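Local coordinates for probable E3 ubiquitin-protein ligase HERC1 (Homo sapiens, PDB 4QT6) that probably transfers ubiquitin to substrate proteins through a HECT domain, with a SPRY domain that is likely to serve in protein recognition, at residues A[68-73]-A[77-82]; A[83-88]-A[93-98]; A[104-109]-A[115-120]. All coordinates share one frame; numbering follows the deposited sequence.

Interaction 1. Residues A[68-73]-A[77-82]; sequences NHRTTS and LYRAYS. With ARF (formamide), chain B; ARF (formamide), chain C.
On one sheet of the SPRY beta-sandwich, the loop 68-73 folds back over strand 75-79, so that His-69 and Thr-72 meet Leu-77, and Arg-70 meets Arg-79. Leu-77 points its CD1 methyl at the loop, 3.8 Å from His-69 CB, and the Thr-72 CG2 methyl comes to the same CD1 at 4.2 Å, the two side chains crossing at about a right angle. Further out, Arg-79 runs extended from CG to NE, with CG trans to the backbone N (chi1 -180°). Its NH1 ends 3.2 Å from Arg-70 NH2, two donors with no bond, and the guanidinium planes stand 82° apart. Residues outside take several N-H groups: Arg-70 NH1 is in a salt bridge with Glu-90, while Arg-79 NH1 and NE bond to the hydroxyls of Tyr-86 and Tyr-143. Arg-79 NH2 gives a nearly straight bond (177°) to O of formamide B at 3.0 Å, and that formamide lies over one face of the Tyr-81 ring. In the loop an Asx turn forms, Asn-68 OD1 accepting from Arg-70 N. The approach of two positive guanidiniums is probably tolerated because Glu-90 offsets part of the charge at Arg-70, while the tyrosine hydroxyls hold Arg-79.

Interaction 2. Residues A[83-88]-A[93-98]; sequences GNLYHN and LTLSSF. With ARF (formamide), chain C.
Leu-85 sets its CG beside the backbone N (chi1 -65°) and stretches CD1 outward (chi2 171°), while Leu-93 swings its CG trans to its own N (chi1 177°). With these torsions the two side chains lie side by side, pointing the same way, with Leu-85 CD1 3.8 Å from Leu-93 CD2. The other branch, Leu-85 CD2, meets Leu-95 CD1 at 4.1 Å, the chains crossing at a slant. An alanine in place of Leu-85 would lose both methyl branches and would probably leave a gap between Leu-93, Leu-95 and the Phe-117 ring of the other sheet. The backbones are joined directly by Leu-95 N, which bonds to Gly-83 O at 2.8 Å from well above the carbonyl plane. With no side chain on Gly-83, Leu-95 O can approach Gly-83 CA to 3.3 Å in a CA-H...O contact. One water continues the link: it accepts from Asn-84 ND2 and Leu-85 N and donates to Leu-93 O at 2.6 Å. Asn-84 OD1 is taken by Ser-82. One residue on from Leu-95, Ser-96 N donates to the oxygen of formamide C. The excursion 93-98 rests against the edge strand 84-86 through leucine packing, one direct backbone bond and a water joining polar groups of both segments.

Interaction 3. Residues A[104-109]-A[115-120]; sequences ITCVLD and ISFGKN. With ARF (formamide), chain C.
Phe-117 and Cys-106 are a non-hydrogen-bonded pair of the antiparallel beta hairpin formed by strands 103-109 and 114-119 of the SPRY sandwich. The sulfur sits at the ring's edge, in its plane, with Cys-106 SG 3.7 Å from Phe-117 CE1. Placing SG beside the backbone N (chi1 -53°) brings it there. Ile-104 touches the same ring obliquely, its CG2 3.9 Å from Phe-117 CD1, while its CD1 rests on the root of the extended Lys-119 chain. Farther along this face, Leu-108 and Ile-115 point the same way, with CD1 and CG1 in contact. Behind these side chains, two hydrogen-bonded pairs fix the register. Thr-105 and Gly-118 exchange both backbone bonds, Thr-105 N reaching Gly-118 O at 2.8 Å, and Val-107 and Ser-116 do likewise, Ser-116 N donating to Val-107 O at 3.0 Å. Outward again, strands 38-47 and 125-128 flank the hairpin, Tyr-78 of the other sheet stacks on Phe-117, and Lys-119 NZ is bonded to Ser-97 O. The N of formamide C bonds only weakly to Phe-117 O. On the face carrying Val-107 and Ser-116, a water bonds to Ser-116 OG at 2.8 Å and donates to Val-107 O.

Overall arrangement
Interactions 1 and 2 share one sheet, in which strands 75-79 and 84-86 are neighbours, whereas interaction 3 lies in the other sheet of the sandwich. Interaction 3 is regular paired strand and largely buried. Interaction 1 is also mainly buried, but is loop on strand, with methyl packing inside and arginines farther out; interaction 2 is only partly buried and relies on leucines and a water. Side chains of all three contacts converge on Phe-117 between the sheets. Segment 93-98 bridges the sheets, tied by Ser-96 O to Tyr-78 OH of interaction 1 and by Ser-97 to Lys-119 of interaction 3, and formamide C touches all three interactions.

Interaction 1. Residues A[68-73]-A[77-82]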
loop_
_atom_site.group_PDB
_atom_site.type_symbol
_atom_site.label_atom_id
_atom_site.label_comp_id
_atom_site.label_asym_id
_atom_site.label_seq_id
_atom_site.Cartn_x
_atom_site.Cartn_y
_atom_site.Cartn_z
ATOM N N ASN A 68 -4.029 -10.702 -5.231
ATOM C CA ASN A 68 -5.144 -10.989 -4.333
ATOM C C ASN A 68 -4.624 -10.841 -2.919
ATOM O O ASN A 68 -3.722 -11.583 -2.507
ATOM C CB ASN A 68 -5.613 -12.431 -4.568
ATOM C CG ASN A 68 -6.765 -12.858 -3.680
ATOM O OD1 ASN A 68 -7.228 -12.138 -2.797
ATOM N ND2 ASN A 68 -7.245 -14.078 -3.927
ATOM N N HIS A 69 -5.156 -9.874 -2.185
ATOM C CA HIS A 69 -4.681 -9.628 -0.826
ATOM C C HIS A 69 -4.783 -10.859 0.076
ATOM O O HIS A 69 -3.964 -11.009 0.974
ATOM C CB HIS A 69 -5.334 -8.394 -0.181
ATOM C CG HIS A 69 -6.795 -8.540 0.083
ATOM N ND1 HIS A 69 -7.734 -8.581 -0.924
ATOM C CD2 HIS A 69 -7.485 -8.612 1.243
ATOM C CE1 HIS A 69 -8.938 -8.695 -0.397
ATOM N NE2 HIS A 69 -8.814 -8.724 0.917
ATOM N N ARG A 70 -5.756 -11.744 -0.172
ATOM C CA ARG A 70 -5.951 -12.932 0.663
ATOM C C ARG A 70 -4.865 -13.997 0.492
ATOM O O ARG A 70 -4.653 -14.810 1.400
ATOM C CB ARG A 70 -7.332 -13.541 0.377
ATOM C CG ARG A 70 -8.485 -12.630 0.743
ATOM C CD ARG A 70 -9.196 -13.098 1.990
ATOM N NE ARG A 70 -10.210 -12.134 2.406
ATOM C CZ ARG A 70 -10.380 -11.680 3.648
ATOM N NH1 ARG A 70 -9.613 -12.101 4.651
ATOM N NH2 ARG A 70 -11.346 -10.800 3.895
ATOM N N THR A 71 -4.179 -14.000 -0.657
ATOM C CA THR A 71 -3.181 -15.019 -0.978
ATOM C C THR A 71 -1.774 -14.515 -1.289
ATOM O O THR A 71 -0.815 -15.265 -1.157
ATOM C CB THR A 71 -3.615 -15.889 -2.164
ATOM O OG1 THR A 71 -3.762 -15.092 -3.352
ATOM C CG2 THR A 71 -4.930 -16.558 -1.850
ATOM N N THR A 72 -1.642 -13.253 -1.710
ATOM C CA THR A 72 -0.379 -12.816 -2.272
ATOM C C THR A 72 0.824 -12.890 -1.319
ATOM O O THR A 72 0.723 -12.534 -0.162
ATOM C CB THR A 72 -0.466 -11.356 -2.820
ATOM O OG1 THR A 72 0.761 -11.026 -3.473
ATOM C CG2 THR A 72 -0.765 -10.381 -1.743
ATOM N N SER A 73 1.928 -13.384 -1.859
ATOM C CA SER A 73 3.260 -13.266 -1.257
ATOM C C SER A 73 4.139 -12.282 -2.034
ATOM O O SER A 73 5.300 -12.076 -1.674
ATOM C CB SER A 73 3.921 -14.654 -1.201
ATOM O OG SER A 73 3.229 -15.472 -0.254
ATOM N N LEU A 77 0.572 -6.097 2.704
ATOM C CA LEU A 77 -0.545 -5.174 2.577
ATOM C C LEU A 77 -1.255 -4.902 3.882
ATOM O O LEU A 77 -1.341 -5.763 4.767
ATOM C CB LEU A 77 -1.551 -5.697 1.564
ATOM C CG LEU A 77 -1.056 -5.833 0.140
ATOM C CD1 LEU A 77 -2.074 -6.577 -0.717
ATOM C CD2 LEU A 77 -0.736 -4.466 -0.457
ATOM N N TYR A 78 -1.825 -3.708 3.958
ATOM C CA TYR A 78 -2.527 -3.181 5.122
ATOM C C TYR A 78 -3.870 -2.647 4.606
ATOM O O TYR A 78 -3.945 -1.769 3.731
ATOM C CB TYR A 78 -1.631 -2.116 5.800
ATOM C CG TYR A 78 -2.161 -1.293 6.941
ATOM C CD1 TYR A 78 -3.080 -1.815 7.842
ATOM C CD2 TYR A 78 -1.647 -0.014 7.194
ATOM C CE1 TYR A 78 -3.548 -1.040 8.898
ATOM C CE2 TYR A 78 -2.099 0.755 8.255
ATOM C CZ TYR A 78 -3.040 0.226 9.116
ATOM O OH TYR A 78 -3.490 1.016 10.166
ATOM N N ARG A 79 -4.943 -3.232 5.135
ATOM C CA ARG A 79 -6.300 -3.051 4.601
ATOM C C ARG A 79 -7.086 -1.946 5.319
ATOM O O ARG A 79 -7.241 -1.972 6.560
ATOM C CB ARG A 79 -7.027 -4.397 4.707
ATOM C CG ARG A 79 -8.449 -4.436 4.201
ATOM C CD ARG A 79 -8.970 -5.864 4.290
ATOM N NE ARG A 79 -10.407 -5.966 4.062
ATOM C CZ ARG A 79 -11.179 -6.954 4.524
ATOM N NH1 ARG A 79 -10.657 -7.943 5.262
ATOM N NH2 ARG A 79 -12.480 -6.943 4.253
ATOM N N ALA A 80 -7.604 -0.985 4.538
ATOM C CA ALA A 80 -8.275 0.177 5.076
ATOM C C ALA A 80 -9.492 -0.213 5.914
ATOM O O ALA A 80 -9.666 0.271 7.032
ATOM C CB ALA A 80 -8.695 1.099 3.948
ATOM N N TYR A 81 -10.307 -1.097 5.362
ATOM C CA TYR A 81 -11.635 -1.378 5.921
ATOM C C TYR A 81 -11.583 -1.912 7.351
ATOM O O TYR A 81 -12.398 -1.520 8.175
ATOM C CB TYR A 81 -12.369 -2.375 5.032
ATOM C CG TYR A 81 -13.663 -2.872 5.634
ATOM C CD1 TYR A 81 -14.764 -2.046 5.695
ATOM C CD2 TYR A 81 -13.757 -4.139 6.183
ATOM C CE1 TYR A 81 -15.948 -2.477 6.266
ATOM C CE2 TYR A 81 -14.945 -4.587 6.757
ATOM C CZ TYR A 81 -16.037 -3.745 6.781
ATOM O OH TYR A 81 -17.239 -4.158 7.346
ATOM N N SER A 82 -10.634 -2.801 7.610
ATOM C CA SER A 82 -10.534 -3.549 8.862
ATOM C C SER A 82 -9.242 -3.357 9.656
ATOM O O SER A 82 -9.134 -3.818 10.803
ATOM C CB SER A 82 -10.649 -5.026 8.519
ATOM O OG SER A 82 -9.623 -5.417 7.606
HETATM N N ARF B . -15.325 -3.199 2.492
HETATM C C ARF B . -14.869 -4.375 2.918
HETATM O O ARF B . -13.711 -4.707 2.718
HETATM N N ARF C . -1.436 1.629 12.117
HETATM C C ARF C . -1.522 1.574 13.451
HETATM O O ARF C . -2.553 1.170 13.974
#

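Interaction 2. Residues A[83-88]-A[93-98]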
loop_
_atom_site.group_PDB
_atom_site.type_symbol
_atom_site.label_atom_id
_atom_site.label_comp_id
_atom_site.label_asym_id
_atom_site.label_seq_id
_atom_site.Cartn_x
_atom_site.Cartn_y
_atom_site.Cartn_z
ATOM N N GLY A 83 -8.221 -2.753 9.050
ATOM C CA GLY A 83 -6.913 -2.723 9.679
ATOM C C GLY A 83 -6.116 -4.027 9.607
ATOM O O GLY A 83 -5.009 -4.087 10.149
ATOM N N ASN A 84 -6.633 -5.048 8.911
ATOM C CA ASN A 84 -5.945 -6.333 8.771
ATOM C C ASN A 84 -4.692 -6.189 7.924
ATOM O O ASN A 84 -4.575 -5.252 7.129
ATOM C CB ASN A 84 -6.837 -7.424 8.138
ATOM C CG ASN A 84 -7.938 -7.919 9.073
ATOM O OD1 ASN A 84 -9.120 -7.721 8.805
ATOM N ND2 ASN A 84 -7.552 -8.535 10.176
ATOM N N LEU A 85 -3.785 -7.139 8.113
ATOM C CA LEU A 85 -2.481 -7.226 7.454
ATOM C C LEU A 85 -2.395 -8.543 6.685
ATOM O O LEU A 85 -2.892 -9.588 7.156
ATOM C CB LEU A 85 -1.364 -7.187 8.502
ATOM C CG LEU A 85 -1.201 -5.903 9.300
ATOM C CD1 LEU A 85 -0.218 -6.091 10.441
ATOM C CD2 LEU A 85 -0.753 -4.757 8.390
ATOM N N TYR A 86 -1.796 -8.485 5.490
ATOM C CA TYR A 86 -1.786 -9.590 4.545
ATOM C C TYR A 86 -0.390 -9.776 4.004
ATOM O O TYR A 86 0.232 -8.839 3.495
ATOM C CB TYR A 86 -2.761 -9.351 3.374
ATOM C CG TYR A 86 -4.179 -9.258 3.872
ATOM C CD1 TYR A 86 -4.687 -8.063 4.330
ATOM C CD2 TYR A 86 -4.973 -10.393 3.974
ATOM C CE1 TYR A 86 -5.964 -7.970 4.851
ATOM C CE2 TYR A 86 -6.249 -10.317 4.500
ATOM C CZ TYR A 86 -6.745 -9.111 4.932
ATOM O OH TYR A 86 -8.008 -9.028 5.479
ATOM N N HIS A 87 0.122 -10.988 4.170
ATOM C CA HIS A 87 1.266 -11.446 3.430
ATOM C C HIS A 87 1.262 -12.972 3.529
ATOM O O HIS A 87 1.330 -13.504 4.626
ATOM C CB HIS A 87 2.592 -10.871 3.956
ATOM C CG HIS A 87 3.751 -11.352 3.163
ATOM N ND1 HIS A 87 4.015 -10.899 1.887
ATOM C CD2 HIS A 87 4.663 -12.321 3.417
ATOM C CE1 HIS A 87 5.040 -11.561 1.395
ATOM N NE2 HIS A 87 5.463 -12.414 2.308
ATOM N N ASN A 88 1.150 -13.652 2.404
ATOM C CA ASN A 88 0.941 -15.114 2.414
ATOM C C ASN A 88 -0.277 -15.420 3.290
ATOM O O ASN A 88 -0.274 -16.382 4.079
ATOM C CB ASN A 88 2.193 -15.839 2.914
ATOM C CG ASN A 88 2.110 -17.339 2.731
ATOM O OD1 ASN A 88 1.550 -17.816 1.754
ATOM N ND2 ASN A 88 2.692 -18.084 3.669
ATOM N N LEU A 93 -2.059 -10.158 13.657
ATOM C CA LEU A 93 -2.007 -8.758 14.079
ATOM C C LEU A 93 -2.949 -7.901 13.242
ATOM O O LEU A 93 -2.929 -7.945 12.010
ATOM C CB LEU A 93 -0.587 -8.206 13.975
ATOM C CG LEU A 93 -0.373 -6.729 14.302
ATOM C CD1 LEU A 93 -0.720 -6.383 15.746
ATOM C CD2 LEU A 93 1.064 -6.341 13.996
ATOM N N THR A 94 -3.770 -7.116 13.918
ATOM C CA THR A 94 -4.666 -6.179 13.258
ATOM C C THR A 94 -4.286 -4.783 13.737
ATOM O O THR A 94 -4.050 -4.565 14.929
ATOM C CB THR A 94 -6.132 -6.525 13.595
ATOM O OG1 THR A 94 -6.388 -7.884 13.217
ATOM C CG2 THR A 94 -7.116 -5.635 12.861
ATOM N N LEU A 95 -4.178 -3.834 12.811
ATOM C CA LEU A 95 -3.867 -2.465 13.170
ATOM C C LEU A 95 -5.125 -1.620 13.023
ATOM O O LEU A 95 -6.222 -2.165 12.863
ATOM C CB LEU A 95 -2.700 -1.946 12.310
ATOM C CG LEU A 95 -1.361 -2.684 12.403
ATOM C CD1 LEU A 95 -0.331 -2.073 11.449
ATOM C CD2 LEU A 95 -0.824 -2.696 13.831
ATOM N N SER A 96 -5.006 -0.299 13.109
ATOM C CA SER A 96 -6.186 0.539 12.991
ATOM C C SER A 96 -6.738 0.490 11.570
ATOM O O SER A 96 -5.986 0.376 10.609
ATOM C CB SER A 96 -5.873 1.992 13.352
ATOM O OG SER A 96 -5.427 2.100 14.704
ATOM N N SER A 97 -8.055 0.576 11.454
ATOM C CA SER A 97 -8.683 0.814 10.165
ATOM C C SER A 97 -8.350 2.238 9.721
ATOM O O SER A 97 -7.925 3.066 10.524
ATOM C CB SER A 97 -10.202 0.626 10.254
ATOM O OG SER A 97 -10.775 1.569 11.139
ATOM N N PHE A 98 -8.508 2.515 8.434
ATOM C CA PHE A 98 -8.308 3.868 7.943
ATOM C C PHE A 98 -9.201 4.123 6.745
ATOM O O PHE A 98 -9.778 3.187 6.176
ATOM C CB PHE A 98 -6.825 4.152 7.646
ATOM C CG PHE A 98 -6.187 3.191 6.666
ATOM C CD1 PHE A 98 -5.634 2.000 7.105
ATOM C CD2 PHE A 98 -6.110 3.489 5.316
ATOM C CE1 PHE A 98 -5.028 1.117 6.227
ATOM C CE2 PHE A 98 -5.503 2.608 4.429
ATOM C CZ PHE A 98 -4.969 1.420 4.874
HETATM N N ARF C . -1.436 1.629 12.117
HETATM C C ARF C . -1.522 1.574 13.451
HETATM O O ARF C . -2.553 1.170 13.974
HETATM O O HOH W 1 -4.563 -8.970 10.226
#

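Interaction 3. Residues A[104-109]-A[115-120]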
loop_
_atom_site.group_PDB
_atom_site.type_symbol
_atom_site.label_atom_id
_atom_site.label_comp_id
_atom_site.label_asym_id
_atom_site.label_seq_id
_atom_site.Cartn_x
_atom_site.Cartn_y
_atom_site.Cartn_z
ATOM N N ILE A 104 -1.269 7.280 6.153
ATOM C CA ILE A 104 -0.598 6.085 6.681
ATOM C C ILE A 104 0.891 6.278 6.428
ATOM O O ILE A 104 1.330 6.334 5.303
ATOM C CB ILE A 104 -1.112 4.767 6.042
ATOM C CG1 ILE A 104 -2.611 4.575 6.310
ATOM C CG2 ILE A 104 -0.287 3.571 6.523
ATOM C CD1 ILE A 104 -2.962 4.497 7.785
ATOM N N THR A 105 1.659 6.381 7.499
ATOM C CA THR A 105 3.108 6.368 7.407
ATOM C C THR A 105 3.568 4.936 7.234
ATOM O O THR A 105 3.128 4.039 7.968
ATOM C CB THR A 105 3.747 6.941 8.684
ATOM O OG1 THR A 105 3.276 8.287 8.900
ATOM C CG2 THR A 105 5.259 6.922 8.603
ATOM N N CYS A 106 4.474 4.722 6.286
ATOM C CA CYS A 106 5.028 3.414 6.014
ATOM C C CYS A 106 6.519 3.513 6.248
ATOM O O CYS A 106 7.166 4.451 5.782
ATOM C CB CYS A 106 4.767 3.010 4.559
ATOM S SG CYS A 106 3.019 3.132 4.071
ATOM N N VAL A 107 7.069 2.549 6.986
ATOM C CA VAL A 107 8.491 2.454 7.204
ATOM C C VAL A 107 8.975 1.111 6.693
ATOM O O VAL A 107 8.565 0.074 7.217
ATOM C CB VAL A 107 8.866 2.581 8.696
ATOM C CG1 VAL A 107 10.375 2.581 8.844
ATOM C CG2 VAL A 107 8.303 3.865 9.273
ATOM N N LEU A 108 9.771 1.140 5.636
ATOM C CA LEU A 108 10.345 -0.046 5.043
ATOM C C LEU A 108 11.810 -0.098 5.429
ATOM O O LEU A 108 12.635 0.680 4.928
ATOM C CB LEU A 108 10.182 -0.035 3.517
ATOM C CG LEU A 108 10.848 -1.179 2.783
ATOM C CD1 LEU A 108 10.269 -2.532 3.222
ATOM C CD2 LEU A 108 10.743 -0.960 1.279
ATOM N N ASP A 109 12.132 -1.034 6.321
ATOM C CA ASP A 109 13.486 -1.165 6.868
ATOM C C ASP A 109 14.117 -2.422 6.281
ATOM O O ASP A 109 13.861 -3.539 6.740
ATOM C CB ASP A 109 13.415 -1.209 8.400
ATOM C CG ASP A 109 14.787 -1.126 9.056
ATOM O OD1 ASP A 109 15.771 -1.465 8.387
ATOM O OD2 ASP A 109 14.855 -0.708 10.228
ATOM N N ILE A 115 8.606 -4.057 8.211
ATOM C CA ILE A 115 7.684 -3.017 7.757
ATOM C C ILE A 115 6.821 -2.568 8.914
ATOM O O ILE A 115 6.260 -3.409 9.663
ATOM C CB ILE A 115 6.767 -3.551 6.635
ATOM C CG1 ILE A 115 7.594 -3.872 5.390
ATOM C CG2 ILE A 115 5.660 -2.544 6.340
ATOM C CD1 ILE A 115 6.909 -4.837 4.449
ATOM N N SER A 116 6.703 -1.253 9.103
ATOM C CA SER A 116 5.852 -0.707 10.150
ATOM C C SER A 116 4.912 0.326 9.544
ATOM O O SER A 116 5.245 0.910 8.518
ATOM C CB SER A 116 6.706 -0.073 11.257
ATOM O OG SER A 116 7.712 -0.965 11.716
ATOM N N PHE A 117 3.750 0.500 10.160
ATOM C CA PHE A 117 2.733 1.450 9.714
ATOM C C PHE A 117 2.213 2.293 10.875
ATOM O O PHE A 117 1.879 1.755 11.933
ATOM C CB PHE A 117 1.515 0.723 9.132
ATOM C CG PHE A 117 1.789 -0.062 7.877
ATOM C CD1 PHE A 117 2.128 0.569 6.685
ATOM C CD2 PHE A 117 1.660 -1.445 7.871
ATOM C CE1 PHE A 117 2.371 -0.178 5.532
ATOM C CE2 PHE A 117 1.886 -2.180 6.737
ATOM C CZ PHE A 117 2.236 -1.543 5.548
ATOM N N GLY A 118 2.106 3.597 10.661
ATOM C CA GLY A 118 1.497 4.499 11.613
ATOM C C GLY A 118 0.341 5.208 10.956
ATOM O O GLY A 118 0.368 5.464 9.754
ATOM N N LYS A 119 -0.700 5.480 11.735
ATOM C CA LYS A 119 -1.867 6.205 11.228
ATOM C C LYS A 119 -1.890 7.626 11.757
ATOM O O LYS A 119 -1.729 7.850 12.959
ATOM C CB LYS A 119 -3.161 5.476 11.620
ATOM C CG LYS A 119 -4.421 6.220 11.247
ATOM C CD LYS A 119 -5.651 5.438 11.657
ATOM C CE LYS A 119 -6.928 6.203 11.358
ATOM N NZ LYS A 119 -8.110 5.513 11.954
ATOM N N ASN A 120 -2.082 8.580 10.850
ATOM C CA ASN A 120 -2.160 10.008 11.179
ATOM C C ASN A 120 -1.107 10.485 12.163
ATOM O O ASN A 120 -1.415 11.155 13.162
ATOM C CB ASN A 120 -3.574 10.366 11.658
ATOM C CG ASN A 120 -4.594 10.271 10.550
ATOM O OD1 ASN A 120 -4.296 10.574 9.396
ATOM N ND2 ASN A 120 -5.800 9.847 10.883
HETATM N N ARF C . -1.436 1.629 12.117
HETATM C C ARF C . -1.522 1.574 13.451
HETATM O O ARF C . -2.553 1.170 13.974
HETATM O O HOH W 2 9.868 -1.101 10.007
#